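Local coordinates for zinc finger (CCCH type) motif-containing protein (Toxoplasma gondii, PDB 7NG2) that probably reads N6-methyladenosine marks in mRNA through its YTH domain, the part in this chain, and links them to cleavage and polyadenylation, at residues F4-A8 and D54-L58; I19-M24 and F60-E64; Y28-Q32 and E153-A157; G70-S76 and F98-K104. All coordinates share one frame; numbering follows the deposited sequence.

Contact 1 (F4-A8 and D54-L58); sequences FGHVA and DHVLL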
loop_
_atom_site.group_PDB
_atom_site.type_symbol
_atom_site.label_atom_id
_atom_site.label_comp_id
_atom_site.label_asym_id
_atom_site.label_seq_id
_atom_site.Cartn_x
_atom_site.Cartn_y
_atom_site.Cartn_z
ATOM N N PHE A 4 16.437 -7.213 2.599
ATOM C CA PHE A 4 17.415 -8.265 2.839
ATOM C C PHE A 4 16.791 -9.651 2.786
ATOM O O PHE A 4 17.425 -10.635 3.189
ATOM C CB PHE A 4 18.164 -8.010 4.149
ATOM C CG PHE A 4 18.907 -6.707 4.157
ATOM C CD1 PHE A 4 19.896 -6.459 3.213
ATOM C CD2 PHE A 4 18.598 -5.718 5.076
ATOM C CE1 PHE A 4 20.578 -5.257 3.200
ATOM C CE2 PHE A 4 19.280 -4.514 5.068
ATOM C CZ PHE A 4 20.269 -4.283 4.130
ATOM N N GLY A 5 15.568 -9.739 2.281
ATOM C CA GLY A 5 14.886 -11.003 2.084
ATOM C C GLY A 5 13.559 -10.720 1.418
ATOM O O GLY A 5 13.160 -9.562 1.243
ATOM N N HIS A 6 12.894 -11.797 1.024
ATOM C CA HIS A 6 11.582 -11.683 0.409
ATOM C C HIS A 6 10.562 -11.248 1.455
ATOM O O HIS A 6 10.642 -11.636 2.622
ATOM C CB HIS A 6 11.185 -13.039 -0.172
ATOM C CG HIS A 6 10.031 -12.966 -1.120
ATOM N ND1 HIS A 6 8.717 -12.966 -0.701
ATOM C CD2 HIS A 6 9.999 -12.871 -2.470
ATOM C CE1 HIS A 6 7.924 -12.885 -1.755
ATOM N NE2 HIS A 6 8.677 -12.820 -2.839
ATOM N N VAL A 7 9.580 -10.446 1.027
ATOM C CA VAL A 7 8.596 -9.938 1.980
ATOM C C VAL A 7 7.743 -11.040 2.582
ATOM O O VAL A 7 7.105 -10.823 3.614
ATOM C CB VAL A 7 7.678 -8.853 1.376
ATOM C CG1 VAL A 7 8.467 -7.649 0.894
ATOM C CG2 VAL A 7 6.812 -9.435 0.264
ATOM N N ALA A 8 7.687 -12.210 1.952
ATOM C CA ALA A 8 6.909 -13.317 2.486
ATOM C C ALA A 8 7.696 -14.168 3.471
ATOM O O ALA A 8 7.114 -15.057 4.102
ATOM C CB ALA A 8 6.364 -14.196 1.354
ATOM N N ASP A 54 11.929 -3.822 8.581
ATOM C CA ASP A 54 12.601 -4.452 7.450
ATOM C C ASP A 54 11.817 -4.249 6.157
ATOM O O ASP A 54 12.402 -3.946 5.113
ATOM C CB ASP A 54 12.837 -5.939 7.709
ATOM C CG ASP A 54 13.753 -6.207 8.893
ATOM O OD1 ASP A 54 14.453 -5.300 9.397
ATOM O OD2 ASP A 54 13.752 -7.372 9.323
ATOM N N HIS A 55 10.492 -4.405 6.210
ATOM C CA HIS A 55 9.601 -4.239 5.059
ATOM C C HIS A 55 8.365 -3.455 5.449
ATOM O O HIS A 55 7.676 -3.825 6.405
ATOM C CB HIS A 55 9.119 -5.585 4.521
ATOM C CG HIS A 55 10.219 -6.506 4.116
ATOM N ND1 HIS A 55 11.033 -6.255 3.037
ATOM C CD2 HIS A 55 10.630 -7.685 4.637
ATOM C CE1 HIS A 55 11.909 -7.235 2.914
ATOM N NE2 HIS A 55 11.681 -8.120 3.871
ATOM N N VAL A 56 8.075 -2.400 4.691
ATOM C CA VAL A 56 6.813 -1.677 4.800
ATOM C C VAL A 56 5.967 -2.025 3.585
ATOM O O VAL A 56 6.340 -1.717 2.446
ATOM C CB VAL A 56 7.042 -0.163 4.919
ATOM C CG1 VAL A 56 5.724 0.579 4.858
ATOM C CG2 VAL A 56 7.788 0.151 6.208
ATOM N N LEU A 57 4.825 -2.673 3.828
ATOM C CA LEU A 57 3.922 -3.116 2.777
ATOM C C LEU A 57 2.734 -2.173 2.670
ATOM O O LEU A 57 2.184 -1.728 3.685
ATOM C CB LEU A 57 3.420 -4.536 3.047
ATOM C CG LEU A 57 4.423 -5.690 2.924
ATOM C CD1 LEU A 57 5.259 -5.582 1.655
ATOM C CD2 LEU A 57 5.313 -5.827 4.147
ATOM N N LEU A 58 2.395 -1.838 1.429
ATOM C CA LEU A 58 1.298 -0.937 1.098
ATOM C C LEU A 58 0.259 -1.742 0.335
ATOM O O LEU A 58 0.564 -2.319 -0.708
ATOM C CB LEU A 58 1.815 0.217 0.245
ATOM C CG LEU A 58 3.016 0.943 0.850
ATOM C CD1 LEU A 58 3.500 1.961 -0.145
ATOM C CD2 LEU A 58 2.690 1.617 2.176
HETATM O O HOH W 1 12.347 -10.975 4.444
#

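Contact 2 (I19-M24 and F60-E64); sequences IKSNRM and FSANE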
loop_
_atom_site.group_PDB
_atom_site.type_symbol
_atom_site.label_atom_id
_atom_site.label_comp_id
_atom_site.label_asym_id
_atom_site.label_seq_id
_atom_site.Cartn_x
_atom_site.Cartn_y
_atom_site.Cartn_z
ATOM N N ILE A 19 -3.645 1.734 1.578
ATOM C CA ILE A 19 -3.553 2.953 0.784
ATOM C C ILE A 19 -4.836 3.070 -0.021
ATOM O O ILE A 19 -5.225 2.126 -0.711
ATOM C CB ILE A 19 -2.350 2.877 -0.169
ATOM C CG1 ILE A 19 -1.036 2.860 0.613
ATOM C CG2 ILE A 19 -2.404 4.013 -1.191
ATOM C CD1 ILE A 19 -0.757 4.152 1.333
ATOM N N LYS A 20 -5.476 4.231 0.040
ATOM C CA LYS A 20 -6.659 4.504 -0.762
ATOM C C LYS A 20 -6.290 5.429 -1.916
ATOM O O LYS A 20 -5.402 6.274 -1.797
ATOM C CB LYS A 20 -7.761 5.147 0.086
ATOM C CG LYS A 20 -8.266 4.293 1.250
ATOM C CD LYS A 20 -8.864 2.956 0.804
ATOM C CE LYS A 20 -10.176 3.173 0.065
ATOM N NZ LYS A 20 -10.870 1.863 -0.158
ATOM N N SER A 21 -6.967 5.260 -3.044
ATOM C CA SER A 21 -6.731 6.114 -4.197
ATOM C C SER A 21 -8.067 6.551 -4.767
ATOM O O SER A 21 -8.932 5.710 -5.016
ATOM C CB SER A 21 -5.967 5.354 -5.278
ATOM O OG SER A 21 -5.729 6.191 -6.398
ATOM N N ASN A 22 -8.250 7.852 -4.976
ATOM C CA ASN A 22 -9.523 8.266 -5.553
ATOM C C ASN A 22 -9.629 7.921 -7.034
ATOM O O ASN A 22 -10.745 7.774 -7.543
ATOM C CB ASN A 22 -9.813 9.747 -5.282
ATOM C CG ASN A 22 -8.976 10.678 -6.133
ATOM O OD1 ASN A 22 -7.776 10.470 -6.306
ATOM N ND2 ASN A 22 -9.609 11.719 -6.668
ATOM N N ARG A 23 -8.502 7.754 -7.727
ATOM C CA ARG A 23 -8.492 7.565 -9.169
ATOM C C ARG A 23 -7.752 6.277 -9.488
ATOM O O ARG A 23 -6.617 6.090 -9.039
ATOM C CB ARG A 23 -7.762 8.727 -9.854
ATOM C CG ARG A 23 -8.481 10.063 -9.785
ATOM C CD ARG A 23 -7.735 11.116 -10.595
ATOM N NE ARG A 23 -8.454 12.384 -10.637
ATOM C CZ ARG A 23 -9.227 12.769 -11.646
ATOM N NH1 ARG A 23 -9.382 11.981 -12.702
ATOM N NH2 ARG A 23 -9.846 13.941 -11.601
ATOM N N MET A 24 -8.385 5.400 -10.269
ATOM C CA MET A 24 -7.665 4.248 -10.800
ATOM C C MET A 24 -6.467 4.677 -11.633
ATOM O O MET A 24 -5.440 3.990 -11.634
ATOM C CB MET A 24 -8.592 3.365 -11.638
ATOM C CG MET A 24 -9.378 2.349 -10.836
ATOM S SD MET A 24 -8.362 1.220 -9.861
ATOM C CE MET A 24 -7.490 0.302 -11.123
ATOM N N PHE A 60 -3.096 -1.679 -1.680
ATOM C CA PHE A 60 -3.775 -0.639 -2.449
ATOM C C PHE A 60 -5.247 -0.963 -2.656
ATOM O O PHE A 60 -5.591 -2.066 -3.091
ATOM C CB PHE A 60 -3.099 -0.477 -3.802
ATOM C CG PHE A 60 -1.774 0.232 -3.732
ATOM C CD1 PHE A 60 -0.602 -0.475 -3.507
ATOM C CD2 PHE A 60 -1.700 1.611 -3.884
ATOM C CE1 PHE A 60 0.625 0.168 -3.453
ATOM C CE2 PHE A 60 -0.473 2.261 -3.822
ATOM C CZ PHE A 60 0.685 1.535 -3.600
ATOM N N SER A 61 -6.103 0.017 -2.379
ATOM C CA SER A 61 -7.551 -0.117 -2.526
ATOM C C SER A 61 -8.118 1.179 -3.096
ATOM O O SER A 61 -8.217 2.189 -2.392
ATOM C CB SER A 61 -8.180 -0.437 -1.171
ATOM O OG SER A 61 -9.593 -0.400 -1.271
ATOM N N ALA A 62 -8.513 1.151 -4.362
ATOM C CA ALA A 62 -9.130 2.327 -4.954
ATOM C C ALA A 62 -10.483 2.603 -4.305
ATOM O O ALA A 62 -11.217 1.681 -3.936
ATOM C CB ALA A 62 -9.312 2.113 -6.456
ATOM N N ASN A 63 -10.794 3.883 -4.129
ATOM C CA ASN A 63 -12.066 4.274 -3.531
ATOM C C ASN A 63 -13.226 3.652 -4.300
ATOM O O ASN A 63 -13.312 3.771 -5.524
ATOM C CB ASN A 63 -12.198 5.800 -3.570
ATOM C CG ASN A 63 -11.283 6.511 -2.581
ATOM O OD1 ASN A 63 -10.624 5.894 -1.750
ATOM N ND2 ASN A 63 -11.254 7.838 -2.670
ATOM N N GLU A 64 -14.092 2.947 -3.574
ATOM C CA GLU A 64 -15.297 2.323 -4.117
ATOM C C GLU A 64 -15.020 1.139 -5.028
ATOM O O GLU A 64 -15.920 0.665 -5.732
ATOM C CB GLU A 64 -16.238 3.332 -4.780
ATOM C CG GLU A 64 -17.073 4.010 -3.773
ATOM C CD GLU A 64 -17.900 3.029 -2.959
ATOM O OE1 GLU A 64 -18.098 1.860 -3.376
ATOM O OE2 GLU A 64 -18.371 3.442 -1.901
#

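Contact 3 (Y28-Q32 and E153-A157); sequences YTSIQ and EDLLA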
loop_
_atom_site.group_PDB
_atom_site.type_symbol
_atom_site.label_atom_id
_atom_site.label_comp_id
_atom_site.label_asym_id
_atom_site.label_seq_id
_atom_site.Cartn_x
_atom_site.Cartn_y
_atom_site.Cartn_z
ATOM N N TYR A 28 -2.612 3.188 -11.918
ATOM C CA TYR A 28 -1.912 2.831 -13.147
ATOM C C TYR A 28 -0.568 3.540 -13.230
ATOM O O TYR A 28 0.448 2.923 -13.572
ATOM C CB TYR A 28 -2.770 3.169 -14.367
ATOM C CG TYR A 28 -4.101 2.462 -14.402
ATOM C CD1 TYR A 28 -4.264 1.201 -13.841
ATOM C CD2 TYR A 28 -5.206 3.063 -14.996
ATOM C CE1 TYR A 28 -5.491 0.556 -13.877
ATOM C CE2 TYR A 28 -6.433 2.428 -15.035
ATOM C CZ TYR A 28 -6.570 1.176 -14.473
ATOM O OH TYR A 28 -7.793 0.547 -14.509
ATOM N N THR A 29 -0.539 4.831 -12.902
ATOM C CA THR A 29 0.719 5.569 -12.885
ATOM C C THR A 29 1.693 4.971 -11.877
ATOM O O THR A 29 2.896 4.862 -12.147
ATOM C CB THR A 29 0.435 7.037 -12.570
ATOM O OG1 THR A 29 -0.356 7.597 -13.627
ATOM C CG2 THR A 29 1.722 7.822 -12.439
ATOM N N SER A 30 1.188 4.569 -10.710
ATOM C CA SER A 30 2.036 3.973 -9.684
ATOM C C SER A 30 2.673 2.678 -10.174
ATOM O O SER A 30 3.867 2.440 -9.947
ATOM C CB SER A 30 1.201 3.722 -8.428
ATOM O OG SER A 30 1.998 3.203 -7.375
ATOM N N ILE A 31 1.897 1.841 -10.864
ATOM C CA ILE A 31 2.427 0.595 -11.408
ATOM C C ILE A 31 3.429 0.887 -12.520
ATOM O O ILE A 31 4.484 0.248 -12.614
ATOM C CB ILE A 31 1.269 -0.301 -11.895
ATOM C CG1 ILE A 31 0.424 -0.768 -10.709
ATOM C CG2 ILE A 31 1.793 -1.496 -12.672
ATOM C CD1 ILE A 31 -0.929 -1.308 -11.123
ATOM N N GLN A 32 3.126 1.880 -13.362
ATOM C CA GLN A 32 3.966 2.174 -14.516
ATOM C C GLN A 32 5.332 2.700 -14.096
ATOM O O GLN A 32 6.351 2.358 -14.712
ATOM C CB GLN A 32 3.245 3.188 -15.403
ATOM C CG GLN A 32 3.915 3.492 -16.721
ATOM C CD GLN A 32 3.131 4.506 -17.526
ATOM O OE1 GLN A 32 2.236 5.169 -17.000
ATOM N NE2 GLN A 32 3.452 4.625 -18.810
ATOM N N GLU A 153 -3.062 -10.051 -12.203
ATOM C CA GLU A 153 -3.725 -9.221 -13.195
ATOM C C GLU A 153 -2.693 -8.321 -13.860
ATOM O O GLU A 153 -1.652 -8.008 -13.278
ATOM C CB GLU A 153 -4.783 -8.352 -12.520
ATOM C CG GLU A 153 -5.800 -9.128 -11.714
ATOM C CD GLU A 153 -6.784 -9.884 -12.584
ATOM O OE1 GLU A 153 -7.042 -9.432 -13.721
ATOM O OE2 GLU A 153 -7.298 -10.927 -12.130
ATOM N N ASP A 154 -2.970 -7.935 -15.100
ATOM C CA ASP A 154 -2.162 -6.946 -15.809
ATOM C C ASP A 154 -3.037 -5.702 -15.901
ATOM O O ASP A 154 -3.678 -5.437 -16.916
ATOM C CB ASP A 154 -1.727 -7.448 -17.184
ATOM C CG ASP A 154 -0.705 -6.536 -17.849
ATOM O OD1 ASP A 154 -0.512 -5.394 -17.381
ATOM O OD2 ASP A 154 -0.087 -6.970 -18.843
ATOM N N LEU A 155 -3.059 -4.939 -14.809
ATOM C CA LEU A 155 -4.017 -3.851 -14.683
ATOM C C LEU A 155 -3.795 -2.758 -15.720
ATOM O O LEU A 155 -4.731 -2.011 -16.023
ATOM C CB LEU A 155 -3.996 -3.296 -13.255
ATOM C CG LEU A 155 -4.347 -4.301 -12.149
ATOM C CD1 LEU A 155 -3.991 -3.743 -10.774
ATOM C CD2 LEU A 155 -5.818 -4.702 -12.210
ATOM N N LEU A 156 -2.591 -2.662 -16.288
ATOM C CA LEU A 156 -2.343 -1.672 -17.332
ATOM C C LEU A 156 -2.877 -2.113 -18.688
ATOM O O LEU A 156 -3.157 -1.266 -19.541
ATOM C CB LEU A 156 -0.846 -1.366 -17.445
ATOM C CG LEU A 156 -0.155 -0.800 -16.206
ATOM C CD1 LEU A 156 1.305 -0.477 -16.497
ATOM C CD2 LEU A 156 -0.891 0.428 -15.711
ATOM N N ALA A 157 -3.021 -3.417 -18.907
ATOM C CA ALA A 157 -3.443 -3.940 -20.204
ATOM C C ALA A 157 -4.819 -3.426 -20.620
ATOM O O ALA A 157 -5.705 -3.246 -19.785
ATOM C CB ALA A 157 -3.425 -5.462 -20.192
#

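Contact 4 (G70-S76 and F98-K104); sequences GFGRMMS and FRVMWLK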
loop_
_atom_site.group_PDB
_atom_site.type_symbol
_atom_site.label_atom_id
_atom_site.label_comp_id
_atom_site.label_asym_id
_atom_site.label_seq_id
_atom_site.Cartn_x
_atom_site.Cartn_y
_atom_site.Cartn_z
ATOM N N GLY A 70 -3.901 -4.975 -5.178
ATOM C CA GLY A 70 -2.582 -5.547 -5.047
ATOM C C GLY A 70 -1.849 -4.920 -3.883
ATOM O O GLY A 70 -2.425 -4.239 -3.044
ATOM N N PHE A 71 -0.543 -5.171 -3.846
ATOM C CA PHE A 71 0.270 -4.624 -2.774
ATOM C C PHE A 71 1.691 -4.410 -3.267
ATOM O O PHE A 71 2.119 -4.984 -4.271
ATOM C CB PHE A 71 0.228 -5.470 -1.484
ATOM C CG PHE A 71 0.881 -6.826 -1.592
ATOM C CD1 PHE A 71 0.151 -7.922 -2.021
ATOM C CD2 PHE A 71 2.207 -7.019 -1.221
ATOM C CE1 PHE A 71 0.733 -9.184 -2.099
ATOM C CE2 PHE A 71 2.786 -8.269 -1.296
ATOM C CZ PHE A 71 2.049 -9.356 -1.737
ATOM N N GLY A 72 2.402 -3.541 -2.553
ATOM C CA GLY A 72 3.773 -3.231 -2.901
ATOM C C GLY A 72 4.596 -2.943 -1.667
ATOM O O GLY A 72 4.077 -2.865 -0.552
ATOM N N ARG A 73 5.906 -2.824 -1.868
ATOM C CA ARG A 73 6.840 -2.483 -0.805
ATOM C C ARG A 73 7.295 -1.040 -0.985
ATOM O O ARG A 73 7.635 -0.621 -2.098
ATOM C CB ARG A 73 8.056 -3.414 -0.848
ATOM C CG ARG A 73 9.047 -3.183 0.283
ATOM C CD ARG A 73 10.270 -4.073 0.134
ATOM N NE ARG A 73 11.155 -4.002 1.293
ATOM C CZ ARG A 73 12.124 -3.101 1.448
ATOM N NH1 ARG A 73 12.335 -2.187 0.515
ATOM N NH2 ARG A 73 12.900 -3.134 2.535
ATOM N N MET A 74 7.274 -0.276 0.102
ATOM C CA MET A 74 7.870 1.052 0.087
ATOM C C MET A 74 9.384 0.912 -0.031
ATOM O O MET A 74 10.018 0.218 0.765
ATOM C CB MET A 74 7.512 1.767 1.384
ATOM C CG MET A 74 7.997 3.194 1.487
ATOM S SD MET A 74 7.418 3.909 3.026
ATOM C CE MET A 74 8.059 5.571 2.888
ATOM N N MET A 75 9.971 1.568 -1.036
ATOM C CA MET A 75 11.378 1.373 -1.361
ATOM C C MET A 75 12.264 2.549 -0.993
ATOM O O MET A 75 13.491 2.400 -0.992
ATOM C CB MET A 75 11.540 1.107 -2.862
ATOM C CG MET A 75 10.755 -0.093 -3.385
ATOM S SD MET A 75 11.183 -1.660 -2.601
ATOM C CE MET A 75 12.863 -1.883 -3.174
ATOM N N SER A 76 11.690 3.708 -0.702
ATOM C CA SER A 76 12.488 4.876 -0.380
ATOM C C SER A 76 11.674 5.794 0.509
ATOM O O SER A 76 10.451 5.677 0.598
ATOM C CB SER A 76 12.913 5.637 -1.650
ATOM O OG SER A 76 11.863 6.472 -2.140
ATOM N N PHE A 98 7.567 8.937 -3.210
ATOM C CA PHE A 98 8.498 7.903 -2.794
ATOM C C PHE A 98 8.359 6.693 -3.707
ATOM O O PHE A 98 7.336 6.498 -4.370
ATOM C CB PHE A 98 8.326 7.505 -1.314
ATOM C CG PHE A 98 6.929 7.073 -0.938
ATOM C CD1 PHE A 98 6.558 5.744 -1.017
ATOM C CD2 PHE A 98 6.004 7.996 -0.468
ATOM C CE1 PHE A 98 5.290 5.337 -0.640
ATOM C CE2 PHE A 98 4.731 7.598 -0.095
ATOM C CZ PHE A 98 4.375 6.262 -0.183
ATOM N N ARG A 99 9.422 5.895 -3.758
ATOM C CA ARG A 99 9.439 4.729 -4.627
ATOM C C ARG A 99 8.647 3.583 -4.008
ATOM O O ARG A 99 8.701 3.345 -2.795
ATOM C CB ARG A 99 10.878 4.285 -4.892
ATOM C CG ARG A 99 11.581 5.115 -5.957
ATOM C CD ARG A 99 12.903 4.496 -6.388
ATOM N NE ARG A 99 13.893 4.514 -5.318
ATOM C CZ ARG A 99 14.455 3.426 -4.799
ATOM N NH1 ARG A 99 14.123 2.222 -5.251
ATOM N NH2 ARG A 99 15.350 3.543 -3.828
ATOM N N VAL A 100 7.923 2.869 -4.866
ATOM C CA VAL A 100 7.173 1.675 -4.499
ATOM C C VAL A 100 7.505 0.587 -5.507
ATOM O O VAL A 100 7.625 0.854 -6.708
ATOM C CB VAL A 100 5.652 1.945 -4.507
ATOM C CG1 VAL A 100 4.862 0.667 -4.214
ATOM C CG2 VAL A 100 5.306 3.020 -3.507
ATOM N N MET A 101 7.663 -0.638 -5.018
ATOM C CA MET A 101 7.825 -1.814 -5.863
ATOM C C MET A 101 6.529 -2.604 -5.753
ATOM O O MET A 101 6.228 -3.159 -4.691
ATOM C CB MET A 101 9.016 -2.641 -5.378
ATOM C CG MET A 101 9.173 -4.004 -6.045
ATOM S SD MET A 101 10.577 -4.962 -5.418
ATOM C CE MET A 101 11.963 -3.988 -6.000
ATOM N N TRP A 102 5.752 -2.644 -6.832
ATOM C CA TRP A 102 4.545 -3.455 -6.811
ATOM C C TRP A 102 4.932 -4.929 -6.781
ATOM O O TRP A 102 5.792 -5.375 -7.547
ATOM C CB TRP A 102 3.652 -3.126 -8.008
ATOM C CG TRP A 102 2.816 -1.897 -7.771
ATOM C CD1 TRP A 102 3.240 -0.592 -7.791
ATOM C CD2 TRP A 102 1.417 -1.857 -7.464
ATOM N NE1 TRP A 102 2.191 0.247 -7.512
ATOM C CE2 TRP A 102 1.060 -0.500 -7.311
ATOM C CE3 TRP A 102 0.431 -2.836 -7.300
ATOM C CZ2 TRP A 102 -0.240 -0.099 -7.016
ATOM C CZ3 TRP A 102 -0.861 -2.433 -7.010
ATOM C CH2 TRP A 102 -1.183 -1.076 -6.867
ATOM N N LEU A 103 4.328 -5.671 -5.856
ATOM C CA LEU A 103 4.645 -7.074 -5.648
ATOM C C LEU A 103 3.518 -8.009 -6.048
ATOM O O LEU A 103 3.749 -9.215 -6.188
ATOM C CB LEU A 103 5.006 -7.316 -4.174
ATOM C CG LEU A 103 6.258 -6.547 -3.738
ATOM C CD1 LEU A 103 6.471 -6.625 -2.228
ATOM C CD2 LEU A 103 7.483 -7.071 -4.487
ATOM N N LYS A 104 2.304 -7.487 -6.216
ATOM C CA LYS A 104 1.193 -8.272 -6.737
ATOM C C LYS A 104 0.164 -7.308 -7.300
ATOM O O LYS A 104 -0.087 -6.259 -6.708
ATOM C CB LYS A 104 0.528 -9.105 -5.635
ATOM C CG LYS A 104 -0.579 -10.033 -6.122
ATOM C CD LYS A 104 -0.037 -11.122 -7.035
ATOM C CE LYS A 104 -1.102 -12.134 -7.426
ATOM N NZ LYS A 104 -0.484 -13.331 -8.086
HETATM O O HOH W 2 13.509 7.848 -4.451
#

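Contact 1 (F4-A8 and D54-L58)
G5 meets H55 through its carbonyl. G5 O comes up at the edge of the imidazole, near the ring plane, and stands 3.1 Å from H55 CE1. It is also 3.3 Å from H55 NE2, but the angle is too poor for a hydrogen bond. H6 follows. It leaves the backbone away from strand 55-58, and its ring serves its own segment: A8 N donates to H6 ND1 at 2.9 Å (162°), a local bond between residues two apart. H6 reaches the strand through its backbone instead. A water donates to H6 O at 2.6 Å and lies 3.0 Å from H55 NE2, in the plane of the ring at its edge.

V7 carries the apolar half of the contact. Its CG1 sits over one face of the H55 ring, displaced toward the rim, 3.9 Å from the ring centroid. This is a CH-pi contact. CG1 is placed anti to the carbonyl carbon, with chi1 at -60°. The same methyl touches L57 CD1 at 3.9 Å, so it bridges two residues whose side chains leave the strand on the same side. H55 is thus held on several sides: by V7 over a face, by G5 O and the water at the edge, and by R73 NE, which is hydrogen-bonded to ND1.

The 4-8 segment is a loop lying before strand 14-21. It covers the start of strand 55-62, which pairs with strands 14-21 and 67-74. V7 also touches L103 of strand 98-109. On the other side of the sheet, V56 and L58 pack on helix 40-52.

Contact 2 (I19-M24 and F60-E64)
I19 and F60 form the tight end of this contact. Their side chains lie side by side and point the same way, with I19 CG2 3.7 Å from F60 CD2. Two short parallel-strand bonds fix the backbones. S61 N donates to I19 O at 2.8 Å, and N63 N donates to S21 O at 2.8 Å, nearly straight at 174°. A third, S21 N to S61 O, is weak. On the same face as I19 and F60, S21 OG donates to R23 O at 2.8 Å, tying the strand end to R23, at the N-cap position just before helix 24-33. M24 SD rests on A62 CB (3.6 Å).

K20 lies on the opposite face from I19 and F60, partly open to solvent. Its chain bends at chi2 and chi3 and curls back over S61, so that NZ donates to S61 OG at 2.8 Å. S61 OG is also bonded to G67. N63 lies across the lysine, with OD1 3.3 Å from K20 CE. The loose, solvent side is where the exposed N22 and N63 meet, with N63 ND2 3.5 Å from N22 CB.

Parallel neighbours joined through intervening helices, 24-33 and 40-52, fit the alpha/beta core of the YTH fold. In YTH relatives the strand end leading into the first helix borders the m6A pocket.

Contact 3 (Y28-Q32 and E153-A157)
The Y28 ring is approached obliquely by two groups of the 153-157 segment, and neither lies squarely on a face or at an edge. L155 O comes within 3.4 Å of Y28 CE1. L156 CD2 lies nearer the root of the ring, 3.6 Å from Y28 CB. The tyrosine side chain and L156 slide past each other in opposite directions. Y28 CG stands anti to the carbonyl carbon (chi1 -60°), which brings the CE1 side of the ring near L155 O.

L156 works with both of its branches. CD2 lies close to the helix backbone, 3.5 Å from Y28 O. That oxygen already accepts from Q32 N one helical turn later. CD1 reaches the other side, 4.0 Å from I31 CG2, and also touches the aliphatic base of Q32. With chi2 at -177°, CD1 continues the chain outward toward I31 and CD2 branches off toward Y28.

The partner segment follows the C-terminal helix 137-149 of this YTH domain. It is not regular structure. A type I beta turn from D154 to A157, closed by A157 N to D154 O at 2.9 Å, presents L155 and L156 to helix 24-33.

L155 is the inner of the two leucines. Its CD1 meets I31 CD1 at 3.9 Å, and the two side chains cross at about a right angle. I31 also packs on W102 and Q105 of strand 98-109. Q105 accepts a hydrogen bond from L155 N through its side-chain oxygen, and it pairs with E153 through the backbone.

Contact 4 (G70-S76 and F98-K104)
F71 sits against L103 and K104, which share its carbonyl. F71 O accepts from L103 N at 2.8 Å, in the carbonyl plane, and from K104 N at 3.2 Å, tilted from it. This is a classic beta bulge. The F71 ring leaves the strand with CG between the backbone N and the carbonyl carbon (chi1 68°). That torsion turns the ring against the two bulge residues. F71 CE1 then touches K104 CB at 3.5 Å, and F71 CE2 touches L103 CB at 3.8 Å.

R73 runs extended from CG to NE, with its CB against L103 CD1. Its NH2 is hydrogen-bonded to D54 O, and its NH1 makes a weak bond to M75 SD, at the guanidinium edge. M74 is extended too. It crosses F98 at about a right angle. M74 CG is 3.9 Å from F98 CD1, and M74 CE lies over one face of the F98 ring. M74 SD, 4.9 Å from the F98 centroid and oblique to it, makes a Met-aromatic contact. M75 is bent at chi2 and chi3, and its CG folds back toward the M101 backbone. At the far end S76 OG accepts from R99 N at 3.0 Å (177°). The R99 guanidinium lies with one face over M75 O.

Strand 67-74 lies between 98-109 and 55-62 in the mixed sheet. F71 packs on helix 137-149, and M74 and F98 on helix 40-52. W102, across from G72, stacks on F60 and bonds to S30 of helix 24-33.

In the fold
From the N terminus, contact 1 closes the first loop, bringing residues 4-8 onto the start of strand 55-62. Contact 2 opens inside that loop and closes beyond it, pairing strand 14-21 with the far end of the same strand, so the two cross. Contact 3 opens in helix 24-33, before either has closed, and crosses both. It closes at the end of the modelled chain, bringing the C-terminal tail to that helix. Contact 4 opens after contacts 1 and 2 have closed and lies wholly within the span of contact 3. Contacts 1, 2 and 4 share one sheet. W102 links contact 4 to F60 of contact 2 and to S30 and I31 of contact 3.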